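Local coordinates for M32 carboxypeptidase (Chitinophagaceae bacterium, PDB 7A03), which probably acts as a metal-dependent carboxypeptidase of the M32 (Taq) family, removing amino acids from the C-terminal ends of peptides, at residues L302-F316 and I447-L459. Residues are numbered along the deposited sequence; the frame is centred on the assembly and turned at random.
Sequences LWENNVGRSLNFWKF and IASGNYQPLLEWL
Leu-455 pushes CD2 over one face of the Trp-303 indole, a CH-pi contact 3.8 Å from the centroid of the six-membered ring. The same methyl meets Val-307 CG2 tip to tip and touches CD2 of Leu-302, while Tyr-452 CB lies at the indole edge, near its plane. A second CH-pi contact joins the other ends: Gly-450 CA sits 3.6 Å from the Phe-316 ring centroid, 13° off the normal. With chi1 at 177°, Phe-316 carries its ring away from its own backbone N and across this Schellman turn, where a side chain on Gly-450 would clash with it. Replacing Phe-316 by alanine would probably leave Gly-450 CA without its aromatic cover and open a gap beside the turn. Between these two patches the Phe-313 and Tyr-452 rings meet obliquely, Phe-313 CE1 coming to 3.6 Å from Tyr-452 CZ.

Polar links are few. No direct hydrogen bond crosses, but a water donates to Phe-313 O and Ile-447 O and accepts from Tyr-452 OH at 2.6 Å, so it bridges carbonyls of both segments, Ile-447 O also taking the backbone bond from Gly-450 N; Gln-317 also bonds that hydroxyl. Ala-448 CA makes a CA-H...O contact of 3.3 Å with Asn-312 O.

The contact thus ties the bend between helices 293-307 and 311-324 to the one between 443-448 and 453-462. Helix 420-439 packs on Val-307 and Ile-447, and helix 258-277, whose HExxH sequence probably holds the catalytic metal but binds none here, on Trp-303.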
loop_
_atom_site.group_PDB
_atom_site.type_symbol
_atom_site.label_atom_id
_atom_site.label_comp_id
_atom_site.label_asym_id
_atom_site.label_seq_id
_atom_site.Cartn_x
_atom_site.Cartn_y
_atom_site.Cartn_z
ATOM N N LEU A 302 10.349 0.461 -1.919
ATOM C CA LEU A 302 11.790 0.651 -1.823
ATOM C C LEU A 302 12.500 -0.656 -2.101
ATOM O O LEU A 302 13.485 -0.689 -2.859
ATOM C CB LEU A 302 12.170 1.174 -0.438
ATOM C CG LEU A 302 13.657 1.444 -0.161
ATOM C CD1 LEU A 302 13.794 2.599 0.822
ATOM C CD2 LEU A 302 14.351 0.209 0.400
ATOM N N TRP A 303 12.002 -1.754 -1.514
ATOM C CA TRP A 303 12.669 -3.022 -1.794
ATOM C C TRP A 303 12.348 -3.552 -3.189
ATOM O O TRP A 303 13.244 -4.042 -3.892
ATOM C CB TRP A 303 12.309 -4.049 -0.730
ATOM C CG TRP A 303 12.972 -3.824 0.591
ATOM C CD1 TRP A 303 12.454 -3.172 1.669
ATOM C CD2 TRP A 303 14.273 -4.279 0.985
ATOM N NE1 TRP A 303 13.338 -3.212 2.724
ATOM C CE2 TRP A 303 14.474 -3.865 2.317
ATOM C CE3 TRP A 303 15.292 -4.995 0.338
ATOM C CZ2 TRP A 303 15.638 -4.161 3.025
ATOM C CZ3 TRP A 303 16.455 -5.285 1.050
ATOM C CH2 TRP A 303 16.622 -4.856 2.369
ATOM N N GLU A 304 11.093 -3.434 -3.627
ATOM C CA GLU A 304 10.716 -4.018 -4.909
ATOM C C GLU A 304 11.428 -3.332 -6.067
ATOM O O GLU A 304 11.879 -3.994 -7.013
ATOM C CB GLU A 304 9.200 -3.920 -5.099
ATOM C CG GLU A 304 8.746 -4.530 -6.418
ATOM C CD GLU A 304 7.390 -4.045 -6.878
ATOM O OE1 GLU A 304 6.746 -3.282 -6.131
ATOM O OE2 GLU A 304 6.977 -4.420 -8.003
ATOM N N ASN A 305 11.518 -2.006 -6.014
ATOM C CA ASN A 305 11.861 -1.197 -7.173
ATOM C C ASN A 305 13.198 -0.487 -7.019
ATOM O O ASN A 305 14.120 -0.762 -7.787
ATOM C CB ASN A 305 10.729 -0.200 -7.433
ATOM C CG ASN A 305 9.494 -0.873 -8.008
ATOM O OD1 ASN A 305 9.543 -2.037 -8.427
ATOM N ND2 ASN A 305 8.372 -0.153 -8.023
ATOM N N ASN A 306 13.331 0.415 -6.043
ATOM C CA ASN A 306 14.591 1.144 -5.889
ATOM C C ASN A 306 15.765 0.201 -5.657
ATOM O O ASN A 306 16.886 0.485 -6.102
ATOM C CB ASN A 306 14.478 2.163 -4.762
ATOM C CG ASN A 306 13.306 3.092 -4.956
ATOM O OD1 ASN A 306 12.160 2.705 -4.743
ATOM N ND2 ASN A 306 13.583 4.306 -5.421
ATOM N N VAL A 307 15.526 -0.924 -4.976
ATOM C CA VAL A 307 16.506 -2.000 -4.880
ATOM C C VAL A 307 16.237 -3.046 -5.962
ATOM O O VAL A 307 17.086 -3.299 -6.826
ATOM C CB VAL A 307 16.493 -2.623 -3.472
ATOM C CG1 VAL A 307 17.476 -3.775 -3.425
ATOM C CG2 VAL A 307 16.835 -1.557 -2.429
ATOM N N GLY A 308 15.040 -3.634 -5.947
ATOM C CA GLY A 308 14.783 -4.876 -6.663
ATOM C C GLY A 308 14.754 -4.771 -8.171
ATOM O O GLY A 308 14.766 -5.807 -8.841
ATOM N N ARG A 309 14.693 -3.567 -8.731
ATOM C CA ARG A 309 14.763 -3.405 -10.178
ATOM C C ARG A 309 16.036 -2.691 -10.615
ATOM O O ARG A 309 16.173 -2.324 -11.792
ATOM C CB ARG A 309 13.508 -2.691 -10.698
ATOM C CG ARG A 309 12.219 -3.496 -10.477
ATOM C CD ARG A 309 10.994 -2.872 -11.183
ATOM N NE ARG A 309 9.782 -3.515 -10.674
ATOM C CZ ARG A 309 9.230 -4.627 -11.175
ATOM N NH1 ARG A 309 9.728 -5.210 -12.262
ATOM N NH2 ARG A 309 8.156 -5.140 -10.593
ATOM N N SER A 310 16.970 -2.493 -9.692
ATOM C CA SER A 310 18.169 -1.712 -9.955
ATOM C C SER A 310 19.277 -2.582 -10.533
ATOM O O SER A 310 19.330 -3.798 -10.307
ATOM C CB SER A 310 18.658 -1.049 -8.671
ATOM O OG SER A 310 19.316 -1.984 -7.834
ATOM N N LEU A 311 20.151 -1.941 -11.310
ATOM C CA LEU A 311 21.269 -2.660 -11.905
ATOM C C LEU A 311 22.189 -3.222 -10.828
ATOM O O LEU A 311 22.652 -4.366 -10.937
ATOM C CB LEU A 311 22.037 -1.740 -12.857
ATOM C CG LEU A 311 23.205 -2.407 -13.580
ATOM C CD1 LEU A 311 22.720 -3.538 -14.455
ATOM C CD2 LEU A 311 23.942 -1.375 -14.414
ATOM N N ASN A 312 22.441 -2.447 -9.766
ATOM C CA ASN A 312 23.325 -2.906 -8.694
ATOM C C ASN A 312 22.820 -4.188 -8.052
ATOM O O ASN A 312 23.602 -5.102 -7.788
ATOM C CB ASN A 312 23.485 -1.822 -7.633
ATOM C CG ASN A 312 24.508 -0.789 -8.010
ATOM O OD1 ASN A 312 25.366 -1.024 -8.861
ATOM N ND2 ASN A 312 24.418 0.377 -7.388
ATOM N N PHE A 313 21.515 -4.275 -7.780
ATOM C CA PHE A 313 20.947 -5.509 -7.231
ATOM C C PHE A 313 21.219 -6.691 -8.162
ATOM O O PHE A 313 21.633 -7.782 -7.730
ATOM C CB PHE A 313 19.438 -5.305 -7.054
ATOM C CG PHE A 313 18.708 -6.447 -6.384
ATOM C CD1 PHE A 313 18.790 -6.633 -5.017
ATOM C CD2 PHE A 313 17.906 -7.295 -7.131
ATOM C CE1 PHE A 313 18.077 -7.674 -4.387
ATOM C CE2 PHE A 313 17.210 -8.341 -6.530
ATOM C CZ PHE A 313 17.298 -8.532 -5.149
ATOM N N TRP A 314 20.997 -6.482 -9.458
ATOM C CA TRP A 314 21.127 -7.555 -10.426
ATOM C C TRP A 314 22.576 -7.905 -10.771
ATOM O O TRP A 314 22.809 -9.016 -11.238
ATOM C CB TRP A 314 20.192 -7.336 -11.629
ATOM C CG TRP A 314 18.790 -7.547 -11.177
ATOM C CD1 TRP A 314 17.853 -6.590 -10.862
ATOM C CD2 TRP A 314 18.197 -8.804 -10.860
ATOM N NE1 TRP A 314 16.698 -7.187 -10.407
ATOM C CE2 TRP A 314 16.879 -8.546 -10.405
ATOM C CE3 TRP A 314 18.636 -10.128 -10.941
ATOM C CZ2 TRP A 314 16.012 -9.564 -10.013
ATOM C CZ3 TRP A 314 17.771 -11.139 -10.566
ATOM C CH2 TRP A 314 16.473 -10.859 -10.109
ATOM N N LYS A 315 23.551 -7.040 -10.483
ATOM C CA LYS A 315 24.941 -7.442 -10.684
ATOM C C LYS A 315 25.269 -8.689 -9.873
ATOM O O LYS A 315 25.969 -9.583 -10.354
ATOM C CB LYS A 315 25.876 -6.309 -10.298
ATOM C CG LYS A 315 25.907 -5.181 -11.299
ATOM C CD LYS A 315 26.849 -4.075 -10.863
ATOM C CE LYS A 315 26.606 -2.791 -11.635
ATOM N NZ LYS A 315 27.534 -1.720 -11.171
ATOM N N PHE A 316 24.750 -8.776 -8.648
ATOM C CA PHE A 316 24.923 -9.966 -7.829
ATOM C C PHE A 316 23.868 -11.022 -8.120
ATOM O O PHE A 316 24.192 -12.215 -8.230
ATOM C CB PHE A 316 24.889 -9.572 -6.346
ATOM C CG PHE A 316 24.975 -10.737 -5.398
ATOM C CD1 PHE A 316 26.211 -11.250 -5.032
ATOM C CD2 PHE A 316 23.833 -11.299 -4.849
ATOM C CE1 PHE A 316 26.305 -12.304 -4.155
ATOM C CE2 PHE A 316 23.916 -12.373 -3.966
ATOM C CZ PHE A 316 25.163 -12.872 -3.617
ATOM N N ILE A 447 25.027 -3.515 -1.750
ATOM C CA ILE A 447 23.955 -4.059 -2.577
ATOM C C ILE A 447 24.518 -4.835 -3.760
ATOM O O ILE A 447 24.103 -5.970 -4.034
ATOM C CB ILE A 447 22.973 -2.951 -3.005
ATOM C CG1 ILE A 447 22.192 -2.431 -1.797
ATOM C CG2 ILE A 447 22.018 -3.479 -4.070
ATOM C CD1 ILE A 447 21.361 -1.206 -2.109
ATOM N N ALA A 448 25.481 -4.240 -4.475
ATOM C CA ALA A 448 26.097 -4.903 -5.620
ATOM C C ALA A 448 26.854 -6.160 -5.226
ATOM O O ALA A 448 27.132 -6.993 -6.097
ATOM C CB ALA A 448 27.042 -3.948 -6.367
ATOM N N SER A 449 27.202 -6.318 -3.949
ATOM C CA SER A 449 27.868 -7.527 -3.482
ATOM C C SER A 449 26.923 -8.505 -2.784
ATOM O O SER A 449 27.380 -9.527 -2.263
ATOM C CB SER A 449 29.053 -7.186 -2.575
ATOM O OG SER A 449 28.615 -6.721 -1.313
ATOM N N GLY A 450 25.623 -8.213 -2.762
ATOM C CA GLY A 450 24.640 -9.119 -2.198
ATOM C C GLY A 450 24.380 -8.962 -0.714
ATOM O O GLY A 450 23.698 -9.813 -0.130
ATOM N N ASN A 451 24.885 -7.908 -0.085
ATOM C CA ASN A 451 24.686 -7.691 1.345
ATOM C C ASN A 451 23.624 -6.604 1.511
ATOM O O ASN A 451 23.882 -5.431 1.228
ATOM C CB ASN A 451 26.015 -7.266 1.971
ATOM C CG ASN A 451 25.928 -7.103 3.480
ATOM O OD1 ASN A 451 24.939 -7.499 4.110
ATOM N ND2 ASN A 451 26.959 -6.505 4.068
ATOM N N TYR A 452 22.426 -6.995 1.950
ATOM C CA TYR A 452 21.341 -6.053 2.204
ATOM C C TYR A 452 21.258 -5.640 3.662
ATOM O O TYR A 452 20.423 -4.803 4.013
ATOM C CB TYR A 452 20.003 -6.637 1.706
ATOM C CG TYR A 452 20.196 -7.300 0.367
ATOM C CD1 TYR A 452 20.803 -6.613 -0.669
ATOM C CD2 TYR A 452 19.825 -8.617 0.152
ATOM C CE1 TYR A 452 21.048 -7.210 -1.888
ATOM C CE2 TYR A 452 20.042 -9.221 -1.067
ATOM C CZ TYR A 452 20.661 -8.509 -2.088
ATOM O OH TYR A 452 20.894 -9.116 -3.301
ATOM N N GLN A 453 22.139 -6.169 4.505
ATOM C CA GLN A 453 22.100 -5.814 5.919
ATOM C C GLN A 453 22.316 -4.330 6.191
ATOM O O GLN A 453 21.601 -3.791 7.050
ATOM C CB GLN A 453 23.054 -6.713 6.715
ATOM C CG GLN A 453 22.942 -6.553 8.239
ATOM C CD GLN A 453 23.752 -5.374 8.751
ATOM O OE1 GLN A 453 24.708 -4.930 8.104
ATOM N NE2 GLN A 453 23.360 -4.843 9.903
ATOM N N PRO A 454 23.244 -3.618 5.538
ATOM C CA PRO A 454 23.351 -2.175 5.822
ATOM C C PRO A 454 22.080 -1.399 5.525
ATOM O O PRO A 454 21.734 -0.475 6.275
ATOM C CB PRO A 454 24.546 -1.730 4.968
ATOM C CG PRO A 454 25.377 -2.971 4.862
ATOM C CD PRO A 454 24.374 -4.090 4.716
ATOM N N LEU A 455 21.349 -1.783 4.474
ATOM C CA LEU A 455 20.086 -1.115 4.179
ATOM C C LEU A 455 19.036 -1.430 5.243
ATOM O O LEU A 455 18.329 -0.523 5.714
ATOM C CB LEU A 455 19.596 -1.515 2.791
ATOM C CG LEU A 455 18.184 -1.021 2.473
ATOM C CD1 LEU A 455 18.121 0.491 2.438
ATOM C CD2 LEU A 455 17.749 -1.598 1.167
ATOM N N LEU A 456 18.925 -2.712 5.637
ATOM C CA LEU A 456 17.947 -3.076 6.662
ATOM C C LEU A 456 18.264 -2.369 7.972
ATOM O O LEU A 456 17.363 -1.867 8.645
ATOM C CB LEU A 456 17.890 -4.594 6.859
ATOM C CG LEU A 456 16.880 -5.009 7.938
ATOM C CD1 LEU A 456 15.491 -4.521 7.592
ATOM C CD2 LEU A 456 16.905 -6.520 8.098
ATOM N N GLU A 457 19.544 -2.313 8.343
ATOM C CA GLU A 457 19.947 -1.576 9.534
ATOM C C GLU A 457 19.524 -0.111 9.456
ATOM O O GLU A 457 19.008 0.447 10.435
ATOM C CB GLU A 457 21.458 -1.697 9.722
ATOM C CG GLU A 457 21.975 -0.967 10.946
ATOM C CD GLU A 457 23.474 -1.034 11.079
ATOM O OE1 GLU A 457 24.176 -0.953 10.048
ATOM O OE2 GLU A 457 23.949 -1.188 12.220
ATOM N N TRP A 458 19.751 0.543 8.310
ATOM C CA TRP A 458 19.322 1.936 8.186
ATOM C C TRP A 458 17.812 2.076 8.387
ATOM O O TRP A 458 17.343 2.975 9.105
ATOM C CB TRP A 458 19.773 2.493 6.831
ATOM C CG TRP A 458 19.500 3.945 6.660
ATOM C CD1 TRP A 458 20.305 4.988 7.033
ATOM C CD2 TRP A 458 18.343 4.527 6.048
ATOM N NE1 TRP A 458 19.712 6.182 6.692
ATOM C CE2 TRP A 458 18.505 5.925 6.092
ATOM C CE3 TRP A 458 17.174 4.001 5.477
ATOM C CZ2 TRP A 458 17.559 6.800 5.580
ATOM C CZ3 TRP A 458 16.233 4.874 4.962
ATOM C CH2 TRP A 458 16.430 6.263 5.025
ATOM N N LEU A 459 17.039 1.185 7.778
ATOM C CA LEU A 459 15.590 1.228 7.955
ATOM C C LEU A 459 15.199 0.973 9.407
ATOM O O LEU A 459 14.260 1.587 9.923
ATOM C CB LEU A 459 14.936 0.215 7.021
ATOM C CG LEU A 459 15.105 0.492 5.527
ATOM C CD1 LEU A 459 14.716 -0.759 4.730
ATOM C CD2 LEU A 459 14.284 1.707 5.092
HETATM O O HOH W 1 22.239 -7.726 -5.002
#